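Local coordinates for effector protein MavE (Legionella pneumophila subsp. pneumophila, PDB 6PIR) that serves as a virulence effector indispensable for endoplasmic reticulum-mediated remodelling of the bacterium's vacuole and for evasion of lysosomes, at residues A[8-22]-A[120-134]. Sequence-based numbering, arbitrary orientation.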
ATOM      1  N   ARG A   8      -2.429 -12.482  -0.939  1.00 42.10           N
ATOM      2  CA  ARG A   8      -2.552 -11.999  -2.316  1.00 42.71           C
ATOM      3  C   ARG A   8      -3.773 -11.088  -2.500  1.00 42.32           C
ATOM      4  O   ARG A   8      -3.694 -10.061  -3.190  1.00 36.73           O
ATOM      5  CB  ARG A   8      -2.556 -13.181  -3.286  1.00 43.89           C
ATOM      6  CG  ARG A   8      -1.130 -13.608  -3.597  1.00 38.58           C
ATOM      7  CD  ARG A   8      -1.036 -14.764  -4.543  1.00 39.85           C
ATOM      8  NE  ARG A   8      -1.358 -16.007  -3.872  1.00 44.01           N
ATOM      9  CZ  ARG A   8      -2.376 -16.778  -4.218  1.00 49.44           C
ATOM     10  NH1 ARG A   8      -3.138 -16.404  -5.243  1.00 46.57           N
ATOM     11  NH2 ARG A   8      -2.595 -17.927  -3.565  1.00 44.86           N
ATOM     12  N   ASN A   9      -4.912 -11.451  -1.910  1.00 39.32           N
ATOM     13  CA  ASN A   9      -6.090 -10.594  -1.995  1.00 42.13           C
ATOM     14  C   ASN A   9      -5.876  -9.285  -1.251  1.00 38.25           C
ATOM     15  O   ASN A   9      -6.294  -8.218  -1.726  1.00 36.70           O
ATOM     16  CB  ASN A   9      -7.316 -11.318  -1.449  1.00 49.29           C
ATOM     17  CG  ASN A   9      -8.396 -11.473  -2.488  1.00 53.39           C
ATOM     18  OD1 ASN A   9      -9.280 -10.624  -2.615  1.00 57.79           O
ATOM     19  ND2 ASN A   9      -8.340 -12.562  -3.230  1.00 54.19           N
ATOM     20  N   PHE A  10      -5.248  -9.359  -0.068  1.00 38.79           N
ATOM     21  CA  PHE A  10      -4.934  -8.159   0.688  1.00 37.83           C
ATOM     22  C   PHE A  10      -4.060  -7.214  -0.135  1.00 37.30           C
ATOM     23  O   PHE A  10      -4.269  -5.993  -0.145  1.00 34.57           O
ATOM     24  CB  PHE A  10      -4.216  -8.546   1.968  1.00 37.63           C
ATOM     25  CG  PHE A  10      -4.056  -7.413   2.929  1.00 37.95           C
ATOM     26  CD1 PHE A  10      -5.000  -7.206   3.930  1.00 36.40           C
ATOM     27  CD2 PHE A  10      -2.963  -6.570   2.857  1.00 38.94           C
ATOM     28  CE1 PHE A  10      -4.863  -6.147   4.840  1.00 36.56           C
ATOM     29  CE2 PHE A  10      -2.820  -5.520   3.750  1.00 38.00           C
ATOM     30  CZ  PHE A  10      -3.773  -5.311   4.747  1.00 36.59           C
ATOM     31  N   LEU A  11      -3.069  -7.765  -0.822  1.00 33.78           N
ATOM     32  CA  LEU A  11      -2.209  -6.960  -1.673  1.00 31.77           C
ATOM     33  C   LEU A  11      -3.012  -6.324  -2.791  1.00 31.69           C
ATOM     34  O   LEU A  11      -2.826  -5.149  -3.098  1.00 33.02           O
ATOM     35  CB  LEU A  11      -1.094  -7.845  -2.257  1.00 32.07           C
ATOM     36  CG  LEU A  11      -0.033  -8.354  -1.289  1.00 36.63           C
ATOM     37  CD1 LEU A  11       0.789  -9.435  -2.004  1.00 33.93           C
ATOM     38  CD2 LEU A  11       0.865  -7.231  -0.762  1.00 37.26           C
ATOM     39  N   ILE A  12      -3.860  -7.104  -3.469  1.00 32.86           N
ATOM     40  CA  ILE A  12      -4.620  -6.549  -4.593  1.00 31.88           C
ATOM     41  C   ILE A  12      -5.491  -5.371  -4.134  1.00 31.33           C
ATOM     42  O   ILE A  12      -5.558  -4.309  -4.783  1.00 29.23           O
ATOM     43  CB  ILE A  12      -5.471  -7.648  -5.236  1.00 34.68           C
ATOM     44  CG1 ILE A  12      -4.568  -8.611  -6.015  1.00 33.84           C
ATOM     45  CG2 ILE A  12      -6.537  -7.049  -6.118  1.00 36.19           C
ATOM     46  CD1 ILE A  12      -5.268  -9.842  -6.365  1.00 37.26           C
ATOM     47  N   ASN A  13      -6.179  -5.536  -3.007  1.00 35.96           N
ATOM     48  CA  ASN A  13      -7.058  -4.449  -2.544  1.00 32.49           C
ATOM     49  C   ASN A  13      -6.269  -3.254  -2.042  1.00 30.22           C
ATOM     50  O   ASN A  13      -6.695  -2.085  -2.197  1.00 30.75           O
ATOM     51  CB  ASN A  13      -7.967  -4.975  -1.452  1.00 33.02           C
ATOM     52  CG  ASN A  13      -8.992  -5.919  -1.978  1.00 35.91           C
ATOM     53  OD1 ASN A  13      -9.442  -5.777  -3.112  1.00 37.53           O
ATOM     54  ND2 ASN A  13      -9.391  -6.875  -1.159  1.00 35.75           N
ATOM     55  N   SER A  14      -5.134  -3.528  -1.399  1.00 29.63           N
ATOM     56  CA  SER A  14      -4.265  -2.462  -0.921  1.00 27.50           C
ATOM     57  C   SER A  14      -3.694  -1.657  -2.083  1.00 28.59           C
ATOM     58  O   SER A  14      -3.649  -0.421  -2.031  1.00 27.11           O
ATOM     59  CB  SER A  14      -3.164  -3.092  -0.075  1.00 28.33           C
ATOM     60  OG  SER A  14      -3.738  -3.683   1.071  1.00 30.77           O
ATOM     61  N   LEU A  15      -3.251  -2.350  -3.135  1.00 27.37           N
ATOM     62  CA  LEU A  15      -2.763  -1.684  -4.323  1.00 28.90           C
ATOM     63  C   LEU A  15      -3.850  -0.875  -4.999  1.00 28.52           C
ATOM     64  O   LEU A  15      -3.584   0.237  -5.457  1.00 24.79           O
ATOM     65  CB  LEU A  15      -2.172  -2.710  -5.288  1.00 26.20           C
ATOM     66  CG  LEU A  15      -0.951  -3.395  -4.720  1.00 28.63           C
ATOM     67  CD1 LEU A  15      -0.422  -4.364  -5.788  1.00 30.30           C
ATOM     68  CD2 LEU A  15       0.096  -2.415  -4.260  1.00 29.97           C
ATOM     69  N   MET A  16      -5.080  -1.391  -5.038  0.64 30.00           N
ATOM     70  CA  MET A  16      -6.167  -0.590  -5.594  0.64 28.28           C
ATOM     71  C   MET A  16      -6.333   0.727  -4.832  0.64 27.80           C
ATOM     72  O   MET A  16      -6.436   1.802  -5.441  0.64 26.46           O
ATOM     73  CB  MET A  16      -7.458  -1.401  -5.597  0.64 28.63           C
ATOM     74  CG  MET A  16      -8.714  -0.559  -5.379  0.64 26.89           C
ATOM     75  SD  MET A  16      -9.961  -1.675  -4.810  0.64 26.96           S
ATOM     76  CE  MET A  16      -9.739  -1.512  -3.061  0.64 29.30           C
ATOM     77  N   PHE A  17      -6.357   0.671  -3.492  1.00 27.56           N
ATOM     78  CA  PHE A  17      -6.491   1.914  -2.738  1.00 24.76           C
ATOM     79  C   PHE A  17      -5.269   2.810  -2.898  1.00 22.94           C
ATOM     80  O   PHE A  17      -5.410   4.033  -2.959  1.00 23.89           O
ATOM     81  CB  PHE A  17      -6.723   1.654  -1.269  1.00 25.54           C
ATOM     82  CG  PHE A  17      -8.133   1.304  -0.929  1.00 29.58           C
ATOM     83  CD1 PHE A  17      -9.177   2.177  -1.250  1.00 26.50           C
ATOM     84  CD2 PHE A  17      -8.420   0.111  -0.320  1.00 28.69           C
ATOM     85  CE1 PHE A  17     -10.480   1.852  -0.934  1.00 30.55           C
ATOM     86  CE2 PHE A  17      -9.732  -0.195   0.033  1.00 30.08           C
ATOM     87  CZ  PHE A  17     -10.758   0.690  -0.294  1.00 31.28           C
ATOM     88  N   LEU A  18      -4.062   2.224  -2.919  1.00 23.21           N
ATOM     89  CA  LEU A  18      -2.846   2.996  -3.162  1.00 22.58           C
ATOM     90  C   LEU A  18      -2.949   3.770  -4.467  1.00 22.45           C
ATOM     91  O   LEU A  18      -2.659   4.973  -4.528  1.00 22.02           O
ATOM     92  CB  LEU A  18      -1.623   2.060  -3.200  1.00 23.13           C
ATOM     93  CG  LEU A  18      -0.283   2.747  -3.529  1.00 22.59           C
ATOM     94  CD1 LEU A  18       0.147   3.805  -2.509  1.00 24.98           C
ATOM     95  CD2 LEU A  18       0.846   1.657  -3.711  1.00 23.27           C
ATOM     96  N   GLU A  19      -3.336   3.087  -5.545  1.00 23.46           N
ATOM     97  CA  GLU A  19      -3.434   3.753  -6.844  1.00 22.63           C
ATOM     98  C   GLU A  19      -4.508   4.834  -6.823  1.00 24.35           C
ATOM     99  O   GLU A  19      -4.334   5.900  -7.425  1.00 27.86           O
ATOM    100  CB  GLU A  19      -3.746   2.740  -7.949  1.00 24.67           C
ATOM    101  CG  GLU A  19      -2.619   1.788  -8.280  1.00 26.13           C
ATOM    102  CD  GLU A  19      -3.148   0.533  -8.998  1.00 33.42           C
ATOM    103  OE1 GLU A  19      -3.979   0.712  -9.908  1.00 32.21           O
ATOM    104  OE2 GLU A  19      -2.806  -0.609  -8.579  1.00 32.78           O
ATOM    105  N   THR A  20      -5.643   4.551  -6.176  1.00 24.03           N
ATOM    106  CA  THR A  20      -6.730   5.523  -6.072  1.00 24.19           C
ATOM    107  C   THR A  20      -6.264   6.791  -5.343  1.00 22.22           C
ATOM    108  O   THR A  20      -6.445   7.917  -5.832  1.00 23.60           O
ATOM    109  CB  THR A  20      -7.917   4.851  -5.365  1.00 24.48           C
ATOM    110  OG1 THR A  20      -8.390   3.722  -6.131  1.00 27.73           O
ATOM    111  CG2 THR A  20      -9.098   5.812  -5.151  1.00 23.28           C
ATOM    112  N   ILE A  21      -5.600   6.617  -4.198  1.00 21.88           N
ATOM    113  CA  ILE A  21      -5.119   7.752  -3.418  1.00 24.77           C
ATOM    114  C   ILE A  21      -4.101   8.538  -4.235  1.00 24.77           C
ATOM    115  O   ILE A  21      -4.149   9.772  -4.297  1.00 22.01           O
ATOM    116  CB  ILE A  21      -4.540   7.260  -2.078  1.00 21.27           C
ATOM    117  CG1 ILE A  21      -5.655   6.626  -1.240  1.00 21.66           C
ATOM    118  CG2 ILE A  21      -3.897   8.433  -1.282  1.00 23.48           C
ATOM    119  CD1 ILE A  21      -5.132   5.836  -0.030  1.00 24.69           C
ATOM    120  N   LEU A  22      -3.221   7.837  -4.948  1.00 24.79           N
ATOM    121  CA  LEU A  22      -2.242   8.530  -5.777  1.00 27.84           C
ATOM    122  C   LEU A  22      -2.843   9.099  -7.063  1.00 29.28           C
ATOM    123  O   LEU A  22      -2.137   9.758  -7.826  1.00 32.60           O
ATOM    124  CB  LEU A  22      -1.085   7.576  -6.107  1.00 24.13           C
ATOM    125  CG  LEU A  22      -0.340   7.147  -4.837  1.00 24.44           C
ATOM    126  CD1 LEU A  22       0.780   6.149  -5.143  1.00 24.88           C
ATOM    127  CD2 LEU A  22       0.169   8.387  -4.055  1.00 23.23           C
ATOM    128  N   ARG A 120       2.254   4.585  -8.857  1.00 24.71           N
ATOM    129  CA  ARG A 120       0.940   4.245  -9.370  1.00 28.50           C
ATOM    130  C   ARG A 120       1.048   3.183 -10.457  1.00 30.36           C
ATOM    131  O   ARG A 120       0.317   2.189 -10.434  1.00 31.45           O
ATOM    132  CB  ARG A 120       0.283   5.514  -9.899  1.00 33.86           C
ATOM    133  CG  ARG A 120      -1.211   5.504 -10.090  1.00 38.35           C
ATOM    134  CD  ARG A 120      -1.649   6.986 -10.175  1.00 43.35           C
ATOM    135  NE  ARG A 120      -1.408   7.614 -11.476  1.00 46.64           N
ATOM    136  CZ  ARG A 120      -1.196   8.922 -11.655  1.00 48.11           C
ATOM    137  NH1 ARG A 120      -1.170   9.745 -10.615  1.00 42.53           N
ATOM    138  NH2 ARG A 120      -0.986   9.415 -12.879  1.00 52.88           N
ATOM    139  N   GLU A 121       1.984   3.367 -11.405  1.00 29.37           N
ATOM    140  CA  GLU A 121       2.075   2.437 -12.533  1.00 29.77           C
ATOM    141  C   GLU A 121       2.688   1.096 -12.125  1.00 29.67           C
ATOM    142  O   GLU A 121       2.209   0.038 -12.552  1.00 33.61           O
ATOM    143  CB  GLU A 121       2.814   3.110 -13.676  1.00 35.20           C
ATOM    144  CG  GLU A 121       1.936   4.219 -14.266  1.00 42.50           C
ATOM    145  CD  GLU A 121       2.746   5.244 -15.023  1.00 49.36           C
ATOM    146  OE1 GLU A 121       3.988   5.123 -14.960  1.00 52.10           O
ATOM    147  OE2 GLU A 121       2.155   6.160 -15.653  1.00 47.07           O
ATOM    148  N   ASN A 122       3.736   1.114 -11.292  1.00 30.75           N
ATOM    149  CA  ASN A 122       4.258  -0.116 -10.701  1.00 30.36           C
ATOM    150  C   ASN A 122       3.121  -0.895 -10.045  1.00 29.63           C
ATOM    151  O   ASN A 122       2.930  -2.090 -10.296  1.00 30.91           O
ATOM    152  CB  ASN A 122       5.333   0.195  -9.638  1.00 31.88           C
ATOM    153  CG  ASN A 122       6.641   0.774 -10.218  1.00 31.61           C
ATOM    154  OD1 ASN A 122       6.922   0.666 -11.416  1.00 31.92           O
ATOM    155  ND2 ASN A 122       7.446   1.412  -9.349  1.00 25.23           N
ATOM    156  N   SER A 123       2.313  -0.195  -9.238  1.00 28.65           N
ATOM    157  CA  SER A 123       1.214  -0.817  -8.520  1.00 27.54           C
ATOM    158  C   SER A 123       0.202  -1.419  -9.481  1.00 30.40           C
ATOM    159  O   SER A 123      -0.242  -2.555  -9.294  1.00 30.78           O
ATOM    160  CB  SER A 123       0.548   0.225  -7.600  1.00 25.26           C
ATOM    161  OG  SER A 123      -0.480  -0.377  -6.850  1.00 33.80           O
ATOM    162  N   SER A 124      -0.189  -0.666 -10.512  0.65 30.18           N
ATOM    163  CA  SER A 124      -1.180  -1.187 -11.452  0.65 31.34           C
ATOM    164  C   SER A 124      -0.701  -2.477 -12.107  0.65 32.97           C
ATOM    165  O   SER A 124      -1.483  -3.425 -12.251  0.65 32.91           O
ATOM    166  CB  SER A 124      -1.504  -0.149 -12.520  0.65 31.90           C
ATOM    167  OG  SER A 124      -0.357   0.125 -13.307  0.65 31.88           O
ATOM    168  N   GLN A 125       0.578  -2.530 -12.512  1.00 32.84           N
ATOM    169  CA  GLN A 125       1.114  -3.745 -13.155  1.00 34.12           C
ATOM    170  C   GLN A 125       1.144  -4.923 -12.187  1.00 32.15           C
ATOM    171  O   GLN A 125       0.722  -6.040 -12.530  1.00 33.66           O
ATOM    172  CB  GLN A 125       2.516  -3.476 -13.707  1.00 38.74           C
ATOM    173  CG  GLN A 125       2.519  -2.655 -14.998  1.00 46.25           C
ATOM    174  CD  GLN A 125       2.119  -3.493 -16.198  1.00 58.58           C
ATOM    175  OE1 GLN A 125       2.902  -4.320 -16.673  1.00 62.56           O
ATOM    176  NE2 GLN A 125       0.893  -3.298 -16.684  1.00 62.26           N
ATOM    177  N   ILE A 126       1.641  -4.692 -10.966  1.00 29.00           N
ATOM    178  CA  ILE A 126       1.709  -5.755  -9.960  1.00 30.68           C
ATOM    179  C   ILE A 126       0.311  -6.298  -9.649  1.00 32.00           C
ATOM    180  O   ILE A 126       0.100  -7.520  -9.548  1.00 31.10           O
ATOM    181  CB  ILE A 126       2.417  -5.221  -8.701  1.00 28.51           C
ATOM    182  CG1 ILE A 126       3.890  -4.899  -8.982  1.00 30.26           C
ATOM    183  CG2 ILE A 126       2.213  -6.135  -7.470  1.00 29.65           C
ATOM    184  CD1 ILE A 126       4.544  -4.096  -7.840  1.00 32.80           C
ATOM    185  N   ARG A 127      -0.666  -5.389  -9.491  1.00 28.95           N
ATOM    186  CA  ARG A 127      -2.036  -5.791  -9.188  0.51 30.51           C
ATOM    187  C   ARG A 127      -2.653  -6.554 -10.354  1.00 33.15           C
ATOM    188  O   ARG A 127      -3.325  -7.574 -10.148  1.00 34.23           O
ATOM    189  CB  ARG A 127      -2.873  -4.552  -8.824  0.51 30.92           C
ATOM    190  CG  ARG A 127      -4.375  -4.806  -8.701  0.51 32.43           C
ATOM    191  CD  ARG A 127      -5.110  -3.557  -8.199  0.51 33.12           C
ATOM    192  NE  ARG A 127      -4.917  -2.421  -9.089  0.51 29.68           N
ATOM    193  CZ  ARG A 127      -5.584  -2.233 -10.227  0.51 31.94           C
ATOM    194  NH1 ARG A 127      -6.496  -3.107 -10.620  0.51 34.38           N
ATOM    195  NH2 ARG A 127      -5.343  -1.169 -10.978  0.51 24.53           N
ATOM    196  N   LYS A 128      -2.420  -6.097 -11.591  1.00 33.43           N
ATOM    197  CA  LYS A 128      -2.951  -6.825 -12.734  1.00 35.26           C
ATOM    198  C   LYS A 128      -2.397  -8.250 -12.798  1.00 35.29           C
ATOM    199  O   LYS A 128      -3.137  -9.188 -13.110  1.00 37.43           O
ATOM    200  CB  LYS A 128      -2.642  -6.071 -14.029  1.00 34.86           C
ATOM    201  CG  LYS A 128      -3.435  -4.747 -14.204  1.00 39.38           C
ATOM    202  N   GLU A 129      -1.101  -8.427 -12.502  1.00 33.05           N
ATOM    203  CA  GLU A 129      -0.487  -9.753 -12.548  1.00 37.62           C
ATOM    204  C   GLU A 129      -1.096 -10.670 -11.497  1.00 38.28           C
ATOM    205  O   GLU A 129      -1.450 -11.828 -11.787  1.00 44.14           O
ATOM    206  CB  GLU A 129       1.025  -9.633 -12.360  1.00 35.15           C
ATOM    207  CG  GLU A 129       1.734  -8.956 -13.523  1.00 34.79           C
ATOM    208  CD  GLU A 129       3.010  -8.319 -13.080  1.00 36.29           C
ATOM    209  OE1 GLU A 129       3.433  -8.594 -11.945  1.00 37.92           O
ATOM    210  OE2 GLU A 129       3.555  -7.486 -13.820  1.00 39.92           O
ATOM    211  N   LEU A 130      -1.220 -10.166 -10.262  1.00 35.50           N
ATOM    212  CA  LEU A 130      -1.802 -10.986  -9.206  1.00 39.37           C
ATOM    213  C   LEU A 130      -3.243 -11.336  -9.525  1.00 42.01           C
ATOM    214  O   LEU A 130      -3.659 -12.490  -9.345  1.00 47.46           O
ATOM    215  CB  LEU A 130      -1.716 -10.271  -7.850  1.00 37.61           C
ATOM    216  CG  LEU A 130      -0.326 -10.388  -7.228  1.00 41.07           C
ATOM    217  CD1 LEU A 130      -0.224  -9.575  -5.934  1.00 39.73           C
ATOM    218  CD2 LEU A 130       0.031 -11.856  -6.990  1.00 44.78           C
ATOM    219  N   ILE A 131      -4.008 -10.369 -10.037  1.00 36.73           N
ATOM    220  CA  ILE A 131      -5.405 -10.629 -10.351  1.00 38.58           C
ATOM    221  C   ILE A 131      -5.507 -11.689 -11.429  1.00 41.71           C
ATOM    222  O   ILE A 131      -6.338 -12.605 -11.341  1.00 43.27           O
ATOM    223  CB  ILE A 131      -6.115  -9.331 -10.752  1.00 41.51           C
ATOM    224  CG1 ILE A 131      -6.286  -8.468  -9.521  1.00 43.23           C
ATOM    225  CG2 ILE A 131      -7.461  -9.632 -11.358  1.00 45.80           C
ATOM    226  CD1 ILE A 131      -6.769  -7.133  -9.844  1.00 42.37           C
ATOM    227  N   ALA A 132      -4.655 -11.584 -12.457  1.00 40.80           N
ATOM    228  CA  ALA A 132      -4.629 -12.572 -13.526  1.00 44.29           C
ATOM    229  C   ALA A 132      -4.387 -13.972 -12.979  1.00 49.14           C
ATOM    230  O   ALA A 132      -4.987 -14.939 -13.454  1.00 54.45           O
ATOM    231  CB  ALA A 132      -3.555 -12.195 -14.541  1.00 40.04           C
ATOM    232  N   LYS A 133      -3.546 -14.105 -11.952  1.00 47.50           N
ATOM    233  CA  LYS A 133      -3.316 -15.459 -11.450  1.00 47.18           C
ATOM    234  C   LYS A 133      -4.282 -15.865 -10.336  1.00 51.42           C
ATOM    235  O   LYS A 133      -4.255 -17.024  -9.902  1.00 55.74           O
ATOM    236  CB  LYS A 133      -1.874 -15.609 -10.957  1.00 47.58           C
ATOM    237  N   LEU A 134      -5.122 -14.953  -9.849  1.00 48.83           N
ATOM    238  CA  LEU A 134      -6.213 -15.386  -8.975  1.00 55.11           C
ATOM    239  C   LEU A 134      -7.389 -15.883  -9.789  1.00 64.55           C
ATOM    240  O   LEU A 134      -7.998 -16.904  -9.454  1.00 69.52           O
ATOM    241  CB  LEU A 134      -6.712 -14.266  -8.070  1.00 48.10           C
ATOM    242  CG  LEU A 134      -6.002 -13.887  -6.789  1.00 49.48           C
ATOM    243  CD1 LEU A 134      -6.799 -12.757  -6.268  1.00 49.86           C
ATOM    244  CD2 LEU A 134      -6.010 -15.020  -5.785  1.00 54.75           C
TER
HETATM  245  O   HOH W   1      -2.539 -14.341  -7.697  1.00 36.80           O
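E19 and R127 form the polar centre of an antiparallel helix-helix contact with knobs-into-holes packing, which pairs the first and last helices, 5-21 and 115-134, of this helical portion of MavE, a twinned two-helix bundle that probably precedes the C-terminal transmembrane helix. Their axes come within 9.2 Å at a crossing angle of -152°. L11, at the side of the contact, also touches L98 and Y102 of helix 85-106; I126 leans on Y102 as well, so the paired helices share that neighbour.

The E19 side chain fits among R120, S123, S124 and R127, and R127 in turn fits among I12, L15, M16 and E19. In the conformer described, R127 grips the carboxylate side-on in a salt bridge: NH2 reaches OE1 of E19 at 2.6 Å on its syn lone pair, while NE meets OE2 of E19 at 2.8 Å with a nearly straight N-H...O angle of 170°. The arginine leaves its helix with CG anti to the backbone N (chi1 171°), then bends at chi3, turning NE and NH2 together toward the acid. From the anti side, the S123 hydroxyl donates to OE2 of E19 at 2.9 Å, so three bonds would hold the buried carboxylate's rotation, and the arginine and hydroxyl probably favour its ionised form.

Toward the N-terminal end of 8-22 the contact becomes mostly apolar. I12 is a knob among R127, L130, I131 and L134, its CD1 meeting CD1 of L134 tip to tip at a tight 3.3 Å. R8 lays its CD near CD2 of L130, while its guanidinium bonds through NH2 to T4; a water links R8 NH1 to the backbone O of L130. Beyond E19, R120 NH1 donates to the backbone O of L22 at 3.0 Å, almost level with the guanidinium but tilted from the carbonyl plane.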